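Local structure of flagellar hook-associated protein (4UT1) at residues Q474-T479 / G541-V546; S492-G497 / M529-T534; T498-A503 / I510-A515. The protein probably serves as a structural component of the bacterial flagellum, at the junction that follows the hook. All blocks are in the same frame, centred on the assembly; numbering follows the deposited sequence.

Contact 1. Residues Q474-T479 / G541-V546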
# COMPACT_ATOMS: atom_id res chain seq x y z
N GLN A 474 24.22 20.24 0.77
CA GLN A 474 25.06 20.87 -0.23
C GLN A 474 26.46 21.01 0.32
O GLN A 474 26.65 21.32 1.50
CB GLN A 474 24.50 22.24 -0.62
CG GLN A 474 23.25 22.17 -1.45
CD GLN A 474 22.77 23.53 -1.91
OE1 GLN A 474 21.90 23.62 -2.76
NE2 GLN A 474 23.33 24.59 -1.33
N LEU A 475 27.46 20.78 -0.53
CA LEU A 475 28.84 21.05 -0.16
C LEU A 475 29.44 22.13 -1.04
O LEU A 475 29.48 21.98 -2.26
CB LEU A 475 29.67 19.77 -0.24
CG LEU A 475 29.49 18.72 0.85
CD1 LEU A 475 30.29 17.47 0.51
CD2 LEU A 475 29.92 19.26 2.21
N PRO A 476 29.92 23.22 -0.44
CA PRO A 476 30.55 24.26 -1.24
C PRO A 476 31.79 23.71 -1.94
O PRO A 476 32.29 22.66 -1.53
CB PRO A 476 30.90 25.33 -0.21
CG PRO A 476 31.11 24.56 1.06
CD PRO A 476 30.14 23.41 1.01
N SER A 477 32.28 24.39 -2.97
CA SER A 477 33.38 23.87 -3.77
C SER A 477 34.69 23.81 -2.99
O SER A 477 35.55 22.97 -3.27
CB SER A 477 33.56 24.72 -5.03
OG SER A 477 33.53 26.11 -4.73
N GLY A 478 34.85 24.68 -2.00
CA GLY A 478 36.10 24.73 -1.25
C GLY A 478 36.07 24.01 0.08
O GLY A 478 35.00 23.67 0.60
N THR A 479 37.26 23.78 0.64
CA THR A 479 37.41 23.21 1.97
C THR A 479 37.05 24.21 3.06
O THR A 479 37.49 25.36 3.04
CB THR A 479 38.86 22.71 2.19
OG1 THR A 479 39.12 21.61 1.31
CG2 THR A 479 39.08 22.24 3.63
N GLY A 541 25.72 26.94 -3.52
CA GLY A 541 27.02 27.23 -2.95
C GLY A 541 27.07 27.35 -1.44
O GLY A 541 28.15 27.49 -0.87
N VAL A 542 25.91 27.32 -0.79
CA VAL A 542 25.88 27.36 0.67
C VAL A 542 25.85 25.95 1.27
O VAL A 542 25.01 25.13 0.89
CB VAL A 542 24.66 28.13 1.20
CG1 VAL A 542 24.73 28.22 2.73
CG2 VAL A 542 24.58 29.50 0.56
N MET A 543 26.76 25.69 2.21
CA MET A 543 26.79 24.40 2.90
C MET A 543 25.46 24.15 3.59
O MET A 543 24.91 25.04 4.24
CB MET A 543 27.93 24.34 3.92
CG MET A 543 27.92 23.06 4.77
SD MET A 543 29.40 22.80 5.79
CE MET A 543 30.66 22.76 4.52
N ASN A 544 24.94 22.94 3.42
CA ASN A 544 23.65 22.58 3.99
C ASN A 544 23.61 21.08 4.29
O ASN A 544 24.20 20.28 3.56
CB ASN A 544 22.53 22.99 3.03
CG ASN A 544 21.15 22.83 3.62
OD1 ASN A 544 20.82 23.44 4.64
ND2 ASN A 544 20.32 22.04 2.95
N GLY A 545 22.93 20.71 5.38
CA GLY A 545 22.73 19.31 5.71
C GLY A 545 23.97 18.52 6.09
O GLY A 545 24.02 17.30 5.89
N VAL A 546 24.96 19.20 6.65
CA VAL A 546 26.21 18.58 7.08
C VAL A 546 26.26 18.47 8.60
O VAL A 546 26.00 19.45 9.30
CB VAL A 546 27.42 19.36 6.58
CG1 VAL A 546 28.73 18.75 7.14
CG2 VAL A 546 27.45 19.36 5.06

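Contact 2. Residues S492-G497 / M529-T534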
# COMPACT_ATOMS: atom_id res chain seq x y z
N SER A 492 35.80 28.75 15.04
CA SER A 492 35.41 29.64 13.96
C SER A 492 35.84 29.05 12.62
O SER A 492 36.47 27.98 12.57
CB SER A 492 36.00 31.05 14.15
OG SER A 492 37.41 31.04 14.09
N GLY A 493 35.49 29.74 11.54
CA GLY A 493 35.84 29.29 10.21
C GLY A 493 34.68 28.62 9.50
O GLY A 493 34.87 28.01 8.45
N PHE A 494 33.48 28.73 10.06
CA PHE A 494 32.29 28.17 9.42
C PHE A 494 31.96 28.99 8.18
O PHE A 494 32.36 30.15 8.07
CB PHE A 494 31.10 28.13 10.39
CG PHE A 494 31.32 27.25 11.59
CD1 PHE A 494 31.90 27.76 12.75
CD2 PHE A 494 30.96 25.90 11.56
CE1 PHE A 494 32.11 26.95 13.86
CE2 PHE A 494 31.16 25.09 12.67
CZ PHE A 494 31.74 25.61 13.83
N PRO A 495 31.23 28.39 7.22
CA PRO A 495 30.82 29.12 6.01
C PRO A 495 29.81 30.22 6.32
O PRO A 495 28.89 30.01 7.13
CB PRO A 495 30.19 28.03 5.13
CG PRO A 495 30.64 26.72 5.73
CD PRO A 495 30.80 26.98 7.19
N VAL A 496 29.96 31.38 5.70
CA VAL A 496 29.02 32.49 5.92
C VAL A 496 27.67 32.06 5.40
O VAL A 496 27.59 31.27 4.45
CB VAL A 496 29.46 33.80 5.24
CG1 VAL A 496 30.82 34.23 5.74
CG2 VAL A 496 29.44 33.65 3.73
N GLY A 497 26.62 32.53 6.04
CA GLY A 497 25.27 32.22 5.61
C GLY A 497 24.79 30.86 6.05
O GLY A 497 23.78 30.36 5.57
N MET A 529 27.35 18.83 16.00
CA MET A 529 26.95 20.01 15.25
C MET A 529 26.31 19.72 13.91
O MET A 529 26.72 18.79 13.20
CB MET A 529 28.15 20.93 15.05
CG MET A 529 28.60 21.62 16.31
SD MET A 529 30.18 22.42 16.10
CE MET A 529 31.27 21.00 16.06
N THR A 530 25.31 20.51 13.55
CA THR A 530 24.75 20.45 12.21
C THR A 530 24.91 21.81 11.55
O THR A 530 24.61 22.85 12.14
CB THR A 530 23.28 20.03 12.23
OG1 THR A 530 23.19 18.67 12.67
CG2 THR A 530 22.68 20.14 10.84
N ILE A 531 25.42 21.80 10.32
CA ILE A 531 25.59 23.04 9.58
C ILE A 531 24.53 23.14 8.48
O ILE A 531 24.52 22.36 7.54
CB ILE A 531 27.00 23.12 8.97
CG1 ILE A 531 28.05 23.03 10.09
CG2 ILE A 531 27.18 24.42 8.18
CD1 ILE A 531 29.46 22.76 9.59
N SER A 532 23.63 24.10 8.63
CA SER A 532 22.53 24.28 7.67
C SER A 532 22.60 25.66 7.03
O SER A 532 23.11 26.62 7.64
CB SER A 532 21.17 24.10 8.35
OG SER A 532 21.17 23.04 9.29
N SER A 533 22.09 25.77 5.82
CA SER A 533 21.93 27.07 5.19
C SER A 533 20.90 27.88 5.99
O SER A 533 19.79 27.40 6.24
CB SER A 533 21.48 26.93 3.74
OG SER A 533 21.29 28.20 3.15
N THR A 534 21.29 29.08 6.40
CA THR A 534 20.39 29.93 7.15
C THR A 534 19.12 30.24 6.33
O THR A 534 18.01 30.12 6.83
CB THR A 534 21.09 31.23 7.56
OG1 THR A 534 22.22 30.90 8.38
CG2 THR A 534 20.13 32.13 8.33

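Contact 3. Residues T498-A503 / I510-A515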
# COMPACT_ATOMS: atom_id res chain seq x y z
N THR A 498 25.52 30.23 6.97
CA THR A 498 25.04 29.00 7.54
C THR A 498 24.60 29.23 8.97
O THR A 498 24.97 30.22 9.61
CB THR A 498 26.09 27.87 7.49
OG1 THR A 498 27.19 28.20 8.35
CG2 THR A 498 26.62 27.68 6.08
N THR A 499 23.81 28.29 9.46
CA THR A 499 23.42 28.27 10.86
C THR A 499 23.95 26.99 11.47
O THR A 499 23.74 25.90 10.94
CB THR A 499 21.89 28.36 11.01
OG1 THR A 499 21.45 29.67 10.62
CG2 THR A 499 21.48 28.10 12.45
N VAL A 500 24.68 27.13 12.58
CA VAL A 500 25.22 25.97 13.27
C VAL A 500 24.33 25.61 14.46
O VAL A 500 24.05 26.45 15.33
CB VAL A 500 26.69 26.22 13.75
CG1 VAL A 500 27.21 25.03 14.51
CG2 VAL A 500 27.60 26.53 12.56
N THR A 501 23.86 24.37 14.49
CA THR A 501 23.03 23.93 15.60
C THR A 501 23.77 22.90 16.42
O THR A 501 24.18 21.86 15.90
CB THR A 501 21.69 23.33 15.13
OG1 THR A 501 20.95 24.34 14.45
CG2 THR A 501 20.88 22.83 16.31
N ILE A 502 23.95 23.18 17.70
CA ILE A 502 24.59 22.24 18.60
C ILE A 502 23.54 21.46 19.35
O ILE A 502 22.66 22.05 20.00
CB ILE A 502 25.53 22.95 19.60
CG1 ILE A 502 26.59 23.78 18.86
CG2 ILE A 502 26.19 21.93 20.52
CD1 ILE A 502 26.07 25.11 18.33
N ALA A 503 23.61 20.14 19.25
CA ALA A 503 22.65 19.28 19.92
C ALA A 503 22.74 19.44 21.43
O ALA A 503 23.81 19.72 21.97
CB ALA A 503 22.86 17.82 19.52
N ILE A 510 23.29 29.01 16.12
CA ILE A 510 24.09 30.21 15.92
C ILE A 510 24.16 30.54 14.44
O ILE A 510 24.53 29.69 13.62
CB ILE A 510 25.51 30.03 16.49
CG1 ILE A 510 25.45 29.93 18.02
CG2 ILE A 510 26.43 31.17 16.04
CD1 ILE A 510 26.75 29.54 18.66
N ASN A 511 23.79 31.77 14.11
CA ASN A 511 23.92 32.24 12.73
C ASN A 511 25.34 32.71 12.44
O ASN A 511 25.85 33.62 13.09
CB ASN A 511 22.91 33.37 12.45
CG ASN A 511 21.45 32.91 12.58
OD1 ASN A 511 21.10 31.79 12.21
ND2 ASN A 511 20.60 33.80 13.08
N ILE A 512 25.98 32.09 11.46
CA ILE A 512 27.34 32.43 11.07
C ILE A 512 27.32 33.58 10.06
O ILE A 512 26.74 33.44 8.99
CB ILE A 512 28.05 31.21 10.44
CG1 ILE A 512 28.01 30.02 11.41
CG2 ILE A 512 29.46 31.56 10.01
CD1 ILE A 512 28.82 30.23 12.68
N THR A 513 27.92 34.72 10.40
CA THR A 513 27.86 35.83 9.46
C THR A 513 29.23 36.21 8.92
O THR A 513 29.34 37.04 8.02
CB THR A 513 27.16 37.08 10.08
OG1 THR A 513 27.71 37.36 11.37
CG2 THR A 513 25.66 36.83 10.20
N SER A 514 30.28 35.59 9.44
CA SER A 514 31.60 35.71 8.82
C SER A 514 32.51 34.57 9.24
O SER A 514 32.15 33.74 10.07
CB SER A 514 32.24 37.05 9.17
OG SER A 514 33.11 36.92 10.28
N ALA A 515 33.71 34.55 8.66
CA ALA A 515 34.64 33.46 8.92
C ALA A 515 35.08 33.46 10.38
O ALA A 515 35.63 32.47 10.86
CB ALA A 515 35.85 33.55 8.00

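Contact 1. Residues Q474-T479 / G541-V546
Gln474 lays its side chain beside the backbone of residues 541-544 and ends on the carbonyl of Val542. With CG beside its own backbone N (chi1 -72°) and the chain extended beyond it, the amide reaches back along the opposite segment, and NE2 donates to Val542 O at 2.8 Å. The bond is well formed on both sides: the donor sits in the carbonyl plane on a lone pair of Val542 O, and that oxygen lies close to the plane of the glutamine amide. A second acceptor, Pro539 O, also binds NE2, which helps to fix the rotation of the amide. Glutamine suits the place because its long, flexible chain brings a two-proton donor to loop carbonyls.

The backbones meet in one antiparallel, hydrogen-bonded pair of Gln474 with Asn544: Gln474 N reaches Asn544 O at 2.8 Å, and Asn544 N reaches Gln474 O at 3.0 Å. Gln474 O also receives a CH···O contact from Met543 CA. This short bridge lies within the D3 region, where the chain leaving strand 473-474 meets the loop that leads into strand 546-551. There Gly545, with positive phi, and Val546 both face Ile531 in a G1 beta bulge, a backbone conformation that glycine, lacking a CB, takes up at little cost.

Next to the bridge, Leu475, Pro476, Met543 and Val546 make an apolar contact. The thioether of Met543 bends at chi3 (-59°) and places CE 3.6 Å from Pro476 CD, against the flank of the rigid pyrrolidine ring. Leu475 points its CB away from the other segment, yet its CD2 methyl swings back to within 3.8 Å of Val546 CG2, the two side chains crossing nearly at a right angle. The amide of Asn544 is bonded beyond the two segments, ND2 to Gly472 O and OD1 to Ser533 N and Gln536 NE2.

Contact 2. Residues S492-G497 / M529-T534
The loop that joins strand 490-492 of one antiparallel sheet to strand 498-502 of another packs here on strand 527-533, through Phe494 at one end and Gly497 at the other. Phe494 points its CB toward the strand. The CD1 methyl of Ile531, at the end of an extended branch, meets the ring at its edge and in its plane, 4.0 Å from Phe494 CD2. The sulfur of Met529 approaches obliquely, 4.2 Å from Phe494 CZ and 5.4 Å from the ring centroid, a Met-aromatic contact. Residues 529 and 531 alternate with Thr530 along the strand, and both turn to the same side; a flat aromatic ring, a flexible thioether and a branched aliphatic chain fit together well in such a buried layer, which Val500 and Leu482 extend.

At the far end the contact becomes polar. Gly497 O accepts the backbone N-H of Thr534 at 2.9 Å, with an almost straight N-H···O angle of 167°. Thr534 OG1 lies beside its backbone N (chi1 -60°), close to the same oxygen, but at 3.3 Å that bond is weak, and the hydroxyl has a firmer partner in Thr499. Gly497 has positive phi, easily tolerated without a side chain. Such a connection, with an apolar core between its two sheets, is characteristic of a beta sandwich.

Contact 3. Residues T498-A503 / I510-A515
Thr499 OG1 is held by two groups: it donates to Asn511 OD1 at 2.7 Å and hydrogen-bonds to the hydroxyl of Thr534. The Asn511 bond lies in the plane of the amide carbonyl. Thr499 and Asn511 face each other as a non-hydrogen-bonded antiparallel pair, their side chains side by side and pointing the same way, which brings the hydroxyl and the amide oxygen together on the face of the sheet that carries both residues. The threonine rotamer, OG1 beside the backbone N (chi1 -69°), turns the oxygen to the asparagine.

Backbone bonds run on both sides of this pair. Val500 and Ile510 form the hydrogen-bonded pair, with Val500 N to Ile510 O and Ile510 N to Val500 O both at 2.8 Å. Beyond Asn511, Ile512 N donates to Thr498 O at 2.8 Å.

The face that carries Val500 and Ile510 is largely apolar. Val500 CG2 touches Ile512 CG1 at 3.7 Å, the two side chains meeting at a slant, while the CD1 methyls of Ile502 and Ile510 make a looser contact at 4.5 Å. Beta-branched residues suit extended strands, and here Val500 and Ile512, both buried, bring their branches together, with the partly exposed Ile502 and Ile510 beside them. Thr498 OG1 lies against Ile512 CG1 and bonds to Pro495 O. The hairpin forms one margin of its sheet: strand 508-511 is outermost, strand 498-502 adjoins strand 527-533, and Ile502, Ile510 and Ile512 pack toward strand 519-520 of the other sheet.

Overall arrangement
All three contacts belong to the D3 region of the chain, roughly 40 Å from the centre of the molecule. Along the sequence they enclose one another: residues 498-515 of contact 3 lie between the segments of contact 2, which lie between those of contact 1. Contacts 2 and 3 are centred about 4 Å apart and share neighbouring strands 498-502 and 527-533; contact 1 is centred about 9 Å from contact 2 and 13 Å from contact 3. It joins contact 2 where Val546 O pairs with Ile531 N. Together they tie hairpin, central strand and connecting loops into one compact all-beta unit, distinct from the long helices.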